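Local coordinates for polyketide synthase (Synechococcus sp., PDB 4GOX), which probably transfers a sulfo group from the donor PAPS to a polyketide intermediate, activating it for terminal-olefin formation, as the sulfotransferase domain of an olefin synthase, at residues Asn22-Phe28 and Phe146-Ile152; Lys13-Lys17 and Arg136-Asp140. All coordinates share one frame. Numbering follows the deposited sequence.

Contact 1: Asn22-Phe28 and Phe146-Ile152; sequences NPNPIAF and FDQAKYI
Three backbone hydrogen bonds hold the opening residues of strands 26-30 and 149-155 side by side in the parallel sheet of the P-loop-type sulfotransferase fold: Lys150 N to Ile26 O (2.9 Å), Phe28 N to Lys150 O (2.9 Å) and Ile152 N to Phe28 O (2.8 Å). Ala27 thus pairs with Lys150 and Phe28 with Tyr151; the segment axes approach to 4.6 Å at 24°. Upstream, Asp147 N donates to Asn22 O (2.8 Å). A water bonded to Asn22 O (2.8 Å), Asn24 O (2.7 Å) and Gln148 N (2.7 Å) bridges the loops; Asn22 OD1 closes an Asx turn onto Asn24 N (3.0 Å), while Asn22 ND2 bonds to Gln117 OE1. Ala27 and Lys150 face helix 220-231. The other face carries Ile26, Phe28, Ala149 and Tyr151: the Phe28 and Tyr151 rings, on side chains with chi1 m, lie nearly parallel but slid apart (centroids 5.7 Å), while Phe28 CZ reaches Phe146 CE2 (3.8 Å). Ile26, with chi1 t, sets CG2 over the Phe146 ring face, 3.8 Å from its centroid.

Contact 2: Lys13-Lys17 and Arg136-Asp140; sequences KQWQK and RHILD
Trp15 lies at the centre of this surface contact, where the extended, irregular segment 13-17 passes the first turn of helix 136-145. The backbones stay well apart, with Lys13 CA 8.7 Å from His137 CA and Trp15 CA 8.6 Å from Asp140 CA, so side chains span the gap. Trp15 points its CA-to-CB bond at the helix and, with chi1 m (-67°) and chi2 121°, brings its indole nitrogen to the backbone: NE1 donates to His137 O at 2.8 Å. His137 starts sideways, but chi1 t (-175°) and chi2 70° swing its imidazole over the indole. The five-membered ring of Trp15 and the His137 ring form an offset stack, centroids 4.0 Å apart and planes at 9°. From the edge of the same imidazole, NE2 makes a short but poorly angled, weak hydrogen bond to Lys13 O (2.6 Å). Trp15 CZ2 comes to 4.2 Å from Ile138 CA, and Trp15 NE1 lies 4.4 Å from Asp140 CB. One turn up the helix His141 also stacks on Trp15. Within the helix, Asp140 N bonds to Arg136 O (2.8 Å), and the Arg136 side chain packs on helix 181-202. The arrangement is an aromatic stack combined with an indole-to-carbonyl hydrogen bond, fastening the N-terminal loop to the start of a helix in the sulfotransferase fold.

Overall arrangement
Helix 136-145 joins the two contacts: its first turn receives the N-terminal segment in contact 2, and the chain leaving its far end enters the strand of contact 1. The N-terminal side follows the same order, since 13-17 precedes 22-28, so the segments alternate along the chain. The contact centres are 16 Å apart; their nearest atoms, about 5 Å apart, do not touch. Contact 1 joins two neighbouring strands inside the five-stranded parallel sheet, whereas contact 2 lies at the surface, its centre 18 Å from that of the chain. Of contact 1, the Ile152 side chain lies about 12 Å from the bound adenosine-3'-5'-diphosphate.

Contact 1: Asn22-Phe28 and Phe146-Ile152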
loop_
_atom_site.group_PDB
_atom_site.type_symbol
_atom_site.label_atom_id
_atom_site.label_comp_id
_atom_site.label_asym_id
_atom_site.label_seq_id
_atom_site.Cartn_x
_atom_site.Cartn_y
_atom_site.Cartn_z
ATOM N N ASN A 22 -11.219 -16.997 -0.217
ATOM C CA ASN A 22 -10.498 -16.979 1.043
ATOM C C ASN A 22 -11.362 -16.263 2.106
ATOM O O ASN A 22 -11.716 -15.096 1.925
ATOM C CB ASN A 22 -9.120 -16.348 0.869
ATOM C CG ASN A 22 -8.199 -16.460 2.056
ATOM O OD1 ASN A 22 -8.609 -16.627 3.205
ATOM N ND2 ASN A 22 -6.916 -16.333 1.804
ATOM N N PRO A 23 -11.779 -16.973 3.181
ATOM C CA PRO A 23 -12.625 -16.322 4.195
ATOM C C PRO A 23 -11.831 -15.555 5.261
ATOM O O PRO A 23 -12.422 -14.790 6.028
ATOM C CB PRO A 23 -13.383 -17.500 4.805
ATOM C CG PRO A 23 -12.419 -18.660 4.699
ATOM C CD PRO A 23 -11.479 -18.378 3.548
ATOM N N ASN A 24 -10.498 -15.786 5.314
ATOM C CA ASN A 24 -9.575 -15.203 6.287
ATOM C C ASN A 24 -9.346 -13.713 6.080
ATOM O O ASN A 24 -9.149 -13.278 4.944
ATOM C CB ASN A 24 -8.247 -15.952 6.295
ATOM C CG ASN A 24 -8.374 -17.380 6.781
ATOM O OD1 ASN A 24 -8.733 -17.635 7.935
ATOM N ND2 ASN A 24 -8.099 -18.341 5.908
ATOM N N PRO A 25 -9.349 -12.917 7.174
ATOM C CA PRO A 25 -9.117 -11.470 7.024
ATOM C C PRO A 25 -7.744 -11.110 6.455
ATOM O O PRO A 25 -6.764 -11.830 6.628
ATOM C CB PRO A 25 -9.341 -10.919 8.436
ATOM C CG PRO A 25 -9.100 -12.084 9.345
ATOM C CD PRO A 25 -9.563 -13.290 8.591
ATOM N N ILE A 26 -7.718 -10.015 5.705
ATOM C CA ILE A 26 -6.536 -9.441 5.059
ATOM C C ILE A 26 -6.848 -7.977 4.909
ATOM O O ILE A 26 -8.018 -7.602 4.763
ATOM C CB ILE A 26 -6.187 -10.104 3.673
ATOM C CG1 ILE A 26 -4.798 -9.620 3.167
ATOM C CG2 ILE A 26 -7.309 -9.895 2.598
ATOM C CD1 ILE A 26 -4.255 -10.270 2.017
ATOM N N ALA A 27 -5.816 -7.148 4.921
ATOM C CA ALA A 27 -6.025 -5.737 4.710
ATOM C C ALA A 27 -5.020 -5.214 3.706
ATOM O O ALA A 27 -3.940 -5.786 3.550
ATOM C CB ALA A 27 -5.946 -4.964 6.029
ATOM N N PHE A 28 -5.397 -4.139 3.008
ATOM C CA PHE A 28 -4.527 -3.491 2.048
ATOM C C PHE A 28 -4.399 -2.020 2.391
ATOM O O PHE A 28 -5.389 -1.403 2.792
ATOM C CB PHE A 28 -5.126 -3.583 0.624
ATOM C CG PHE A 28 -5.206 -4.977 0.064
ATOM C CD1 PHE A 28 -4.192 -5.475 -0.743
ATOM C CD2 PHE A 28 -6.315 -5.780 0.313
ATOM C CE1 PHE A 28 -4.257 -6.772 -1.252
ATOM C CE2 PHE A 28 -6.378 -7.073 -0.188
ATOM C CZ PHE A 28 -5.347 -7.566 -0.969
ATOM N N PHE A 146 -10.857 -12.799 -2.067
ATOM C CA PHE A 146 -11.184 -12.715 -0.638
ATOM C C PHE A 146 -12.621 -12.380 -0.299
ATOM O O PHE A 146 -13.252 -11.571 -0.983
ATOM C CB PHE A 146 -10.280 -11.666 0.027
ATOM C CG PHE A 146 -8.810 -11.824 -0.278
ATOM C CD1 PHE A 146 -8.057 -12.819 0.341
ATOM C CD2 PHE A 146 -8.167 -10.947 -1.146
ATOM C CE1 PHE A 146 -6.698 -12.962 0.062
ATOM C CE2 PHE A 146 -6.807 -11.081 -1.408
ATOM C CZ PHE A 146 -6.085 -12.094 -0.810
ATOM N N ASP A 147 -13.101 -12.934 0.823
ATOM C CA ASP A 147 -14.443 -12.683 1.350
ATOM C C ASP A 147 -14.448 -11.443 2.213
ATOM O O ASP A 147 -15.401 -10.667 2.166
ATOM C CB ASP A 147 -14.882 -13.852 2.257
ATOM C CG ASP A 147 -15.541 -15.046 1.589
ATOM O OD1 ASP A 147 -15.685 -16.091 2.263
ATOM O OD2 ASP A 147 -15.983 -14.912 0.416
ATOM N N GLN A 148 -13.397 -11.283 3.034
ATOM C CA GLN A 148 -13.282 -10.253 4.064
ATOM C C GLN A 148 -12.093 -9.297 3.933
ATOM O O GLN A 148 -11.562 -8.875 4.961
ATOM C CB GLN A 148 -13.256 -10.935 5.450
ATOM C CG GLN A 148 -14.619 -11.400 5.945
ATOM C CD GLN A 148 -15.333 -10.322 6.721
ATOM O OE1 GLN A 148 -15.230 -10.243 7.952
ATOM N NE2 GLN A 148 -16.079 -9.471 6.022
ATOM N N ALA A 149 -11.696 -8.903 2.696
ATOM C CA ALA A 149 -10.606 -7.926 2.532
ATOM C C ALA A 149 -11.035 -6.551 3.042
ATOM O O ALA A 149 -12.164 -6.124 2.803
ATOM C CB ALA A 149 -10.188 -7.822 1.073
ATOM N N LYS A 150 -10.142 -5.875 3.754
ATOM C CA LYS A 150 -10.365 -4.500 4.231
ATOM C C LYS A 150 -9.420 -3.586 3.489
ATOM O O LYS A 150 -8.267 -3.947 3.261
ATOM C CB LYS A 150 -10.160 -4.361 5.743
ATOM C CG LYS A 150 -11.317 -4.918 6.556
ATOM C CD LYS A 150 -11.120 -4.577 8.033
ATOM C CE LYS A 150 -12.213 -5.132 8.913
ATOM N NZ LYS A 150 -11.952 -6.548 9.264
ATOM N N TYR A 151 -9.899 -2.410 3.114
ATOM C CA TYR A 151 -9.083 -1.467 2.363
ATOM C C TYR A 151 -8.872 -0.150 3.096
ATOM O O TYR A 151 -9.837 0.562 3.381
ATOM C CB TYR A 151 -9.709 -1.203 0.973
ATOM C CG TYR A 151 -10.037 -2.475 0.229
ATOM C CD1 TYR A 151 -9.034 -3.230 -0.379
ATOM C CD2 TYR A 151 -11.335 -2.970 0.202
ATOM C CE1 TYR A 151 -9.327 -4.421 -1.032
ATOM C CE2 TYR A 151 -11.639 -4.157 -0.461
ATOM C CZ TYR A 151 -10.631 -4.886 -1.058
ATOM O OH TYR A 151 -10.950 -6.038 -1.720
ATOM N N ILE A 152 -7.601 0.196 3.340
ATOM C CA ILE A 152 -7.210 1.490 3.904
ATOM C C ILE A 152 -6.806 2.355 2.694
ATOM O O ILE A 152 -5.826 2.050 2.021
ATOM C CB ILE A 152 -6.047 1.347 4.913
ATOM C CG1 ILE A 152 -6.474 0.500 6.133
ATOM C CG2 ILE A 152 -5.550 2.751 5.356
ATOM C CD1 ILE A 152 -5.291 0.002 6.966
HETATM O O HOH W 1 -11.124 -12.694 3.131
#

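Contact 2: Lys13-Lys17 and Arg136-Asp140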
loop_
_atom_site.group_PDB
_atom_site.type_symbol
_atom_site.label_atom_id
_atom_site.label_comp_id
_atom_site.label_asym_id
_atom_site.label_seq_id
_atom_site.Cartn_x
_atom_site.Cartn_y
_atom_site.Cartn_z
ATOM N N LYS A 13 -8.033 -9.167 -19.514
ATOM C CA LYS A 13 -7.617 -10.516 -19.100
ATOM C C LYS A 13 -8.374 -10.940 -17.833
ATOM O O LYS A 13 -8.147 -10.361 -16.790
ATOM C CB LYS A 13 -6.092 -10.563 -18.893
ATOM C CG LYS A 13 -5.512 -11.958 -18.757
ATOM C CD LYS A 13 -4.537 -12.282 -19.887
ATOM C CE LYS A 13 -3.094 -11.928 -19.594
ATOM N NZ LYS A 13 -2.497 -12.811 -18.556
ATOM N N GLN A 14 -9.285 -11.927 -17.932
ATOM C CA GLN A 14 -10.134 -12.389 -16.816
ATOM C C GLN A 14 -9.371 -13.058 -15.691
ATOM O O GLN A 14 -8.454 -13.846 -15.947
ATOM C CB GLN A 14 -11.217 -13.360 -17.323
ATOM C CG GLN A 14 -12.338 -12.695 -18.104
ATOM C CD GLN A 14 -13.421 -13.655 -18.550
ATOM O OE1 GLN A 14 -13.335 -14.884 -18.385
ATOM N NE2 GLN A 14 -14.472 -13.102 -19.139
ATOM N N TRP A 15 -9.783 -12.779 -14.437
ATOM C CA TRP A 15 -9.195 -13.396 -13.264
ATOM C C TRP A 15 -9.784 -14.792 -13.061
ATOM O O TRP A 15 -10.995 -14.980 -13.198
ATOM C CB TRP A 15 -9.464 -12.552 -11.999
ATOM C CG TRP A 15 -8.776 -11.208 -11.954
ATOM C CD1 TRP A 15 -9.371 -9.989 -11.841
ATOM C CD2 TRP A 15 -7.363 -10.963 -12.031
ATOM N NE1 TRP A 15 -8.422 -8.994 -11.886
ATOM C CE2 TRP A 15 -7.180 -9.565 -11.998
ATOM C CE3 TRP A 15 -6.232 -11.794 -12.162
ATOM C CZ2 TRP A 15 -5.910 -8.977 -12.035
ATOM C CZ3 TRP A 15 -4.977 -11.209 -12.197
ATOM C CH2 TRP A 15 -4.826 -9.817 -12.133
ATOM N N GLN A 16 -8.936 -15.765 -12.715
ATOM C CA GLN A 16 -9.386 -17.113 -12.383
ATOM C C GLN A 16 -10.138 -17.012 -11.046
ATOM O O GLN A 16 -9.601 -16.485 -10.056
ATOM C CB GLN A 16 -8.189 -18.065 -12.242
ATOM C CG GLN A 16 -8.547 -19.538 -12.058
ATOM C CD GLN A 16 -9.199 -20.124 -13.281
ATOM O OE1 GLN A 16 -8.535 -20.473 -14.267
ATOM N NE2 GLN A 16 -10.521 -20.238 -13.241
ATOM N N LYS A 17 -11.401 -17.450 -11.046
ATOM C CA LYS A 17 -12.231 -17.461 -9.849
ATOM C C LYS A 17 -11.829 -18.690 -9.035
ATOM O O LYS A 17 -11.871 -19.792 -9.573
ATOM C CB LYS A 17 -13.723 -17.481 -10.219
ATOM C CG LYS A 17 -14.243 -16.097 -10.551
ATOM C CD LYS A 17 -15.706 -16.109 -10.958
ATOM C CE LYS A 17 -15.991 -15.198 -12.139
ATOM N NZ LYS A 17 -15.672 -13.769 -11.860
ATOM N N ARG A 136 -7.957 -0.495 -11.990
ATOM C CA ARG A 136 -9.201 -1.000 -11.424
ATOM C C ARG A 136 -9.260 -2.525 -11.530
ATOM O O ARG A 136 -9.779 -3.175 -10.627
ATOM C CB ARG A 136 -10.412 -0.362 -12.190
ATOM C CG ARG A 136 -11.773 -0.624 -11.517
ATOM C CD ARG A 136 -11.888 -0.092 -10.070
ATOM N NE ARG A 136 -12.688 -0.977 -9.208
ATOM C CZ ARG A 136 -14.016 -0.928 -9.087
ATOM N NH1 ARG A 136 -14.648 -1.776 -8.286
ATOM N NH2 ARG A 136 -14.722 -0.034 -9.771
ATOM N N HIS A 137 -8.732 -3.083 -12.631
ATOM C CA HIS A 137 -8.684 -4.521 -12.855
ATOM C C HIS A 137 -7.823 -5.224 -11.791
ATOM O O HIS A 137 -8.236 -6.262 -11.284
ATOM C CB HIS A 137 -8.260 -4.835 -14.304
ATOM C CG HIS A 137 -8.297 -6.290 -14.627
ATOM N ND1 HIS A 137 -9.493 -6.971 -14.732
ATOM C CD2 HIS A 137 -7.273 -7.160 -14.824
ATOM C CE1 HIS A 137 -9.160 -8.233 -14.972
ATOM N NE2 HIS A 137 -7.838 -8.385 -15.065
ATOM N N ILE A 138 -6.694 -4.603 -11.360
ATOM C CA ILE A 138 -5.845 -5.147 -10.289
ATOM C C ILE A 138 -6.682 -5.193 -8.996
ATOM O O ILE A 138 -6.765 -6.238 -8.364
ATOM C CB ILE A 138 -4.541 -4.315 -10.077
ATOM C CG1 ILE A 138 -3.615 -4.382 -11.328
ATOM C CG2 ILE A 138 -3.814 -4.788 -8.817
ATOM C CD1 ILE A 138 -2.378 -3.287 -11.264
ATOM N N LEU A 139 -7.330 -4.065 -8.643
ATOM C CA LEU A 139 -8.174 -3.941 -7.454
ATOM C C LEU A 139 -9.303 -4.973 -7.473
ATOM O O LEU A 139 -9.596 -5.544 -6.423
ATOM C CB LEU A 139 -8.782 -2.522 -7.382
ATOM C CG LEU A 139 -7.812 -1.330 -7.178
ATOM C CD1 LEU A 139 -8.601 -0.032 -6.964
ATOM C CD2 LEU A 139 -6.863 -1.561 -5.983
ATOM N N ASP A 140 -9.942 -5.219 -8.676
ATOM C CA ASP A 140 -10.998 -6.225 -8.847
ATOM C C ASP A 140 -10.514 -7.621 -8.419
ATOM O O ASP A 140 -11.332 -8.442 -7.992
ATOM C CB ASP A 140 -11.475 -6.287 -10.322
ATOM C CG ASP A 140 -12.281 -5.073 -10.771
ATOM O OD1 ASP A 140 -12.757 -4.314 -9.900
ATOM O OD2 ASP A 140 -12.428 -4.881 -11.988
#